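Local coordinates for putative mandelate racemase (Bordetella bronchiseptica, PDB 3OZY), which is of unknown function but belongs to the enolase superfamily, binds magnesium and probably acts on a sugar diacid, at residues V200-S205 / Y224-P229; L206-A211 / E228-D233. All blocks are in the same frame, centred on the assembly; numbering follows the deposited sequence.

Contact 1 (V200-S205 / Y224-P229); sequences VDANQS and YWFEEP. With MG (magnesium ion), chain C; ACY (acetic acid), chain I.
Parallel strands 197-201 and 225-227 are laced tightly by their backbones. W225 O accepts from V200 N (3.1 Å) from above its carbonyl plane, V200 O takes E227 N in plane (2.8 Å), and A202 N meets E227 O almost along the C=O axis. Past the strand ends Q204 N reaches a lone pair of E228 O (2.8 Å), which holds the type I' turn A202-S205 against segment 224-229. V200 CG1 and A202 CB lie obliquely by the F226 ring, which also touches M214 and L218 of helix 208-220; P229 CB sits over the centre of one ring face.

On the side of D201 and E227 the packing gives way to ion and water. Both side chains leave with CG anti to the backbone N, and their carboxylates stack, 20° apart, so that D201 OD2 (2.3 Å) and E227 OE2 (2.2 Å) both bind MG. The metal, K173 (hydrogen-bonded to D201 OD2) and K171 (salt-bridged to E227 OE1) would offset the crowded negative charge. D201 OD1 accepts from N203 N in an Asx turn, and water 1, a metal ligand, donates to it and to E228 OE1, whose OE2 is held by N255. E254 and waters 3 and 4 complete the octahedral site. Carboxylates at the C-terminal ends of successive strands, gathered round one magnesium, are the hallmark of the enolase-superfamily beta/alpha barrel.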
loop_
_atom_site.group_PDB
_atom_site.type_symbol
_atom_site.label_atom_id
_atom_site.label_comp_id
_atom_site.label_asym_id
_atom_site.label_seq_id
_atom_site.Cartn_x
_atom_site.Cartn_y
_atom_site.Cartn_z
ATOM N N VAL A 200 23.935 1.712 10.246
ATOM C CA VAL A 200 23.991 2.218 8.880
ATOM C C VAL A 200 22.620 2.036 8.224
ATOM O O VAL A 200 21.927 1.045 8.507
ATOM C CB VAL A 200 25.083 1.467 8.085
ATOM C CG1 VAL A 200 24.964 1.719 6.601
ATOM C CG2 VAL A 200 26.476 1.858 8.597
ATOM N N ASP A 201 22.222 2.984 7.374
ATOM C CA ASP A 201 20.896 2.980 6.761
ATOM C C ASP A 201 21.019 3.439 5.315
ATOM O O ASP A 201 21.415 4.586 5.059
ATOM C CB ASP A 201 19.990 3.921 7.566
ATOM C CG ASP A 201 18.572 3.989 7.046
ATOM O OD1 ASP A 201 18.273 3.466 5.953
ATOM O OD2 ASP A 201 17.746 4.619 7.750
ATOM N N ALA A 202 20.703 2.539 4.377
ATOM C CA ALA A 202 20.850 2.819 2.952
ATOM C C ALA A 202 19.565 3.311 2.284
ATOM O O ALA A 202 19.583 3.612 1.101
ATOM C CB ALA A 202 21.382 1.588 2.211
ATOM N N ASN A 203 18.455 3.384 3.016
ATOM C CA ASN A 203 17.198 3.854 2.424
ATOM C C ASN A 203 16.868 3.176 1.088
ATOM O O ASN A 203 16.409 3.829 0.143
ATOM C CB ASN A 203 17.201 5.379 2.252
ATOM C CG ASN A 203 17.011 6.107 3.558
ATOM O OD1 ASN A 203 17.982 6.484 4.221
ATOM N ND2 ASN A 203 15.756 6.316 3.939
ATOM N N GLN A 204 17.088 1.862 1.025
ATOM C CA GLN A 204 16.739 1.052 -0.151
ATOM C C GLN A 204 17.553 1.386 -1.393
ATOM O O GLN A 204 17.123 1.094 -2.514
ATOM C CB GLN A 204 15.247 1.178 -0.504
ATOM C CG GLN A 204 14.271 1.007 0.642
ATOM C CD GLN A 204 12.822 1.056 0.152
ATOM O OE1 GLN A 204 12.415 0.261 -0.701
ATOM N NE2 GLN A 204 12.043 1.994 0.684
ATOM N N SER A 205 18.730 1.979 -1.207
ATOM C CA SER A 205 19.486 2.553 -2.324
ATOM C C SER A 205 20.402 1.608 -3.069
ATOM O O SER A 205 20.929 1.975 -4.121
ATOM C CB SER A 205 20.349 3.719 -1.835
ATOM O OG SER A 205 19.542 4.785 -1.395
ATOM N N TYR A 224 26.361 -2.224 14.118
ATOM C CA TYR A 224 25.255 -2.886 14.807
ATOM C C TYR A 224 24.202 -3.445 13.839
ATOM O O TYR A 224 23.754 -4.592 13.980
ATOM C CB TYR A 224 24.610 -1.902 15.790
ATOM C CG TYR A 224 23.618 -2.532 16.737
ATOM C CD1 TYR A 224 24.042 -3.155 17.912
ATOM C CD2 TYR A 224 22.253 -2.493 16.475
ATOM C CE1 TYR A 224 23.130 -3.732 18.778
ATOM C CE2 TYR A 224 21.339 -3.069 17.338
ATOM C CZ TYR A 224 21.775 -3.683 18.483
ATOM O OH TYR A 224 20.857 -4.260 19.336
ATOM N N TRP A 225 23.789 -2.635 12.869
ATOM C CA TRP A 225 22.832 -3.081 11.868
ATOM C C TRP A 225 22.997 -2.365 10.543
ATOM O O TRP A 225 23.649 -1.317 10.478
ATOM C CB TRP A 225 21.382 -3.034 12.380
ATOM C CG TRP A 225 20.641 -1.696 12.465
ATOM C CD1 TRP A 225 20.636 -0.652 11.564
ATOM C CD2 TRP A 225 19.690 -1.361 13.476
ATOM N NE1 TRP A 225 19.760 0.336 12.000
ATOM C CE2 TRP A 225 19.166 -0.086 13.168
ATOM C CE3 TRP A 225 19.242 -2.016 14.629
ATOM C CZ2 TRP A 225 18.215 0.546 13.982
ATOM C CZ3 TRP A 225 18.301 -1.394 15.432
ATOM C CH2 TRP A 225 17.799 -0.126 15.109
ATOM N N PHE A 226 22.417 -2.976 9.508
ATOM C CA PHE A 226 22.386 -2.499 8.123
ATOM C C PHE A 226 20.896 -2.368 7.806
ATOM O O PHE A 226 20.200 -3.375 7.608
ATOM C CB PHE A 226 23.021 -3.584 7.238
ATOM C CG PHE A 226 23.357 -3.163 5.826
ATOM C CD1 PHE A 226 23.192 -1.868 5.378
ATOM C CD2 PHE A 226 23.899 -4.106 4.960
ATOM C CE1 PHE A 226 23.563 -1.522 4.077
ATOM C CE2 PHE A 226 24.264 -3.777 3.676
ATOM C CZ PHE A 226 24.094 -2.486 3.223
ATOM N N GLU A 227 20.399 -1.133 7.786
ATOM C CA GLU A 227 18.972 -0.839 7.662
ATOM C C GLU A 227 18.594 -0.495 6.220
ATOM O O GLU A 227 19.339 0.209 5.529
ATOM C CB GLU A 227 18.626 0.314 8.605
ATOM C CG GLU A 227 17.258 0.915 8.403
ATOM C CD GLU A 227 16.899 1.886 9.500
ATOM O OE1 GLU A 227 17.635 1.959 10.508
ATOM O OE2 GLU A 227 15.869 2.578 9.364
ATOM N N GLU A 228 17.435 -0.995 5.780
ATOM C CA GLU A 228 16.979 -0.854 4.392
ATOM C C GLU A 228 18.136 -0.970 3.398
ATOM O O GLU A 228 18.356 -0.097 2.558
ATOM C CB GLU A 228 16.186 0.443 4.176
ATOM C CG GLU A 228 14.813 0.432 4.849
ATOM C CD GLU A 228 13.881 1.464 4.248
ATOM O OE1 GLU A 228 14.373 2.540 3.831
ATOM O OE2 GLU A 228 12.661 1.207 4.172
ATOM N N PRO A 229 18.880 -2.078 3.466
ATOM C CA PRO A 229 20.006 -2.212 2.535
ATOM C C PRO A 229 19.537 -2.292 1.084
ATOM O O PRO A 229 20.256 -1.844 0.183
ATOM C CB PRO A 229 20.638 -3.542 2.952
ATOM C CG PRO A 229 19.494 -4.324 3.575
ATOM C CD PRO A 229 18.712 -3.268 4.319
HETATM MG MG MG C . 15.456 4.333 8.026
HETATM C C ACY I . 15.084 9.758 6.079
HETATM O O ACY I . 15.962 9.036 5.573
HETATM O OXT ACY I . 15.323 10.641 6.929
HETATM C CH3 ACY I . 13.658 9.584 5.645
HETATM O O HOH W 1 15.655 3.562 5.949
HETATM O O HOH W 2 13.610 4.688 2.379
HETATM O O HOH W 3 14.879 6.264 6.774
HETATM O O HOH W 4 15.305 5.789 9.889
#

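Contact 2 (L206-A211 / E228-D233); sequences LGRHDA and EPLSID. With ACY (acetic acid), chain G.
In the beta/alpha barrel, the start of helix 208-220 packs here against the loop that leads from strand 225-227 to helix 235-242. L230 carries the contact. With CG anti to its carbonyl carbon (chi1 -54°), it pushes the CD2 methyl into the bend of the chain ahead of the helix, where CD2 lies 3.3 Å from L206 O and 3.7 Å from the A211 CB methyl. The other branch, CD1, lies alongside R208 CG at a looser 4.3 Å. Next to it L206 places its CB 3.3 Å from P229 O, an apolar group against a carbonyl, while P229 and L230 also touch H238 of helix 235-242.

No direct hydrogen bond joins the segments. G207 is the N-cap residue, and its O accepts from A211 N in the first helical turn. R208 N, at the same helix end, donates to an acetate oxygen, OXT (2.8 Å), probably from the crystallisation liquor; the helix dipole would favour this charge. R208 stretches its extended chain to D234, with which NE forms a salt bridge. S231 OG accepts from D233 N in an ST turn. The polar link between the segments is water 5, which donates to L206 O at 2.7 Å and accepts from S231 N at 2.9 Å.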
loop_
_atom_site.group_PDB
_atom_site.type_symbol
_atom_site.label_atom_id
_atom_site.label_comp_id
_atom_site.label_asym_id
_atom_site.label_seq_id
_atom_site.Cartn_x
_atom_site.Cartn_y
_atom_site.Cartn_z
ATOM N N LEU A 206 20.643 0.425 -2.525
ATOM C CA LEU A 206 21.628 -0.472 -3.116
ATOM C C LEU A 206 20.985 -1.675 -3.770
ATOM O O LEU A 206 19.904 -2.114 -3.356
ATOM C CB LEU A 206 22.592 -0.976 -2.041
ATOM C CG LEU A 206 23.347 0.115 -1.290
ATOM C CD1 LEU A 206 24.062 -0.480 -0.080
ATOM C CD2 LEU A 206 24.340 0.826 -2.211
ATOM N N GLY A 207 21.663 -2.214 -4.777
ATOM C CA GLY A 207 21.354 -3.534 -5.291
ATOM C C GLY A 207 22.075 -4.607 -4.488
ATOM O O GLY A 207 22.895 -4.300 -3.620
ATOM N N ARG A 208 21.781 -5.868 -4.781
ATOM C CA ARG A 208 22.308 -6.970 -3.979
ATOM C C ARG A 208 23.827 -7.032 -3.918
ATOM O O ARG A 208 24.401 -7.238 -2.848
ATOM C CB ARG A 208 21.783 -8.306 -4.488
ATOM C CG ARG A 208 20.293 -8.509 -4.280
ATOM C CD ARG A 208 19.861 -9.761 -5.006
ATOM N NE ARG A 208 18.461 -10.104 -4.780
ATOM C CZ ARG A 208 17.889 -11.193 -5.269
ATOM N NH1 ARG A 208 18.595 -12.043 -6.009
ATOM N NH2 ARG A 208 16.611 -11.429 -5.009
ATOM N N HIS A 209 24.484 -6.873 -5.063
ATOM C CA HIS A 209 25.934 -7.035 -5.091
ATOM C C HIS A 209 26.664 -5.913 -4.389
ATOM O O HIS A 209 27.600 -6.163 -3.628
ATOM C CB HIS A 209 26.400 -7.276 -6.524
ATOM C CG HIS A 209 25.793 -8.510 -7.095
ATOM N ND1 HIS A 209 24.598 -8.494 -7.783
ATOM C CD2 HIS A 209 26.136 -9.811 -6.957
ATOM C CE1 HIS A 209 24.257 -9.734 -8.085
ATOM N NE2 HIS A 209 25.174 -10.554 -7.598
ATOM N N ASP A 210 26.210 -4.683 -4.598
ATOM C CA ASP A 210 26.776 -3.562 -3.860
ATOM C C ASP A 210 26.477 -3.691 -2.367
ATOM O O ASP A 210 27.294 -3.314 -1.532
ATOM C CB ASP A 210 26.241 -2.221 -4.383
ATOM C CG ASP A 210 26.833 -1.829 -5.732
ATOM O OD1 ASP A 210 27.928 -2.304 -6.082
ATOM O OD2 ASP A 210 26.200 -1.017 -6.442
ATOM N N ALA A 211 25.310 -4.227 -2.014
ATOM C CA ALA A 211 24.993 -4.439 -0.603
ATOM C C ALA A 211 25.897 -5.505 0.022
ATOM O O ALA A 211 26.336 -5.354 1.163
ATOM C CB ALA A 211 23.520 -4.803 -0.425
ATOM N N GLU A 228 17.435 -0.995 5.780
ATOM C CA GLU A 228 16.979 -0.854 4.392
ATOM C C GLU A 228 18.136 -0.970 3.398
ATOM O O GLU A 228 18.356 -0.097 2.558
ATOM C CB GLU A 228 16.186 0.443 4.176
ATOM C CG GLU A 228 14.813 0.432 4.849
ATOM C CD GLU A 228 13.881 1.464 4.248
ATOM O OE1 GLU A 228 14.373 2.540 3.831
ATOM O OE2 GLU A 228 12.661 1.207 4.172
ATOM N N PRO A 229 18.880 -2.078 3.466
ATOM C CA PRO A 229 20.006 -2.212 2.535
ATOM C C PRO A 229 19.537 -2.292 1.084
ATOM O O PRO A 229 20.256 -1.844 0.183
ATOM C CB PRO A 229 20.638 -3.542 2.952
ATOM C CG PRO A 229 19.494 -4.324 3.575
ATOM C CD PRO A 229 18.712 -3.268 4.319
ATOM N N LEU A 230 18.340 -2.845 0.869
ATOM C CA LEU A 230 17.787 -3.087 -0.463
ATOM C C LEU A 230 16.363 -2.572 -0.525
ATOM O O LEU A 230 15.762 -2.242 0.496
ATOM C CB LEU A 230 17.740 -4.593 -0.755
ATOM C CG LEU A 230 19.053 -5.360 -0.587
ATOM C CD1 LEU A 230 18.794 -6.859 -0.617
ATOM C CD2 LEU A 230 20.053 -4.973 -1.667
ATOM N N SER A 231 15.813 -2.538 -1.730
ATOM C CA SER A 231 14.379 -2.376 -1.899
ATOM C C SER A 231 13.629 -3.273 -0.924
ATOM O O SER A 231 13.937 -4.469 -0.804
ATOM C CB SER A 231 13.994 -2.787 -3.317
ATOM O OG SER A 231 12.581 -2.910 -3.420
ATOM N N ILE A 232 12.623 -2.719 -0.252
ATOM C CA ILE A 232 11.803 -3.534 0.645
ATOM C C ILE A 232 11.004 -4.590 -0.110
ATOM O O ILE A 232 10.434 -5.483 0.507
ATOM C CB ILE A 232 10.830 -2.695 1.523
ATOM C CG1 ILE A 232 9.514 -2.386 0.792
ATOM C CG2 ILE A 232 11.517 -1.433 2.039
ATOM C CD1 ILE A 232 9.645 -1.367 -0.308
ATOM N N ASP A 233 10.972 -4.486 -1.436
ATOM C CA ASP A 233 10.283 -5.466 -2.258
ATOM C C ASP A 233 11.112 -6.708 -2.551
ATOM O O ASP A 233 10.579 -7.693 -3.081
ATOM C CB ASP A 233 9.832 -4.813 -3.561
ATOM C CG ASP A 233 8.709 -3.823 -3.345
ATOM O OD1 ASP A 233 7.787 -4.154 -2.574
ATOM O OD2 ASP A 233 8.754 -2.719 -3.923
HETATM C C ACY G . 19.529 -6.051 -7.691
HETATM O O ACY G . 20.549 -6.316 -8.358
HETATM O OXT ACY G . 19.518 -5.983 -6.457
HETATM C CH3 ACY G . 18.230 -5.797 -8.398
HETATM O O HOH W 5 17.472 -3.181 -4.020
#

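Contact 1 closes the beta-alpha-beta unit of strand 197-201, helix 208-220 and strand 225-227; contact 2 sets the start of that helix against the loop that follows the second strand; they share E228 and P229. Contact 1 is the buried one: direct backbone bonds and metal-bound carboxylates at the barrel mouth. Contact 2 lies farther from the centre of the chain and is only partly buried; methyl packing and a single bridging water replace those bonds. The two meet where Q204 OE1 probably accepts a hydrogen bond from I232 N (3.0 Å), and where F226 CE2 packs on A211 O. Each also reaches the second subunit, N203 O to its R95 and D233 to its R100.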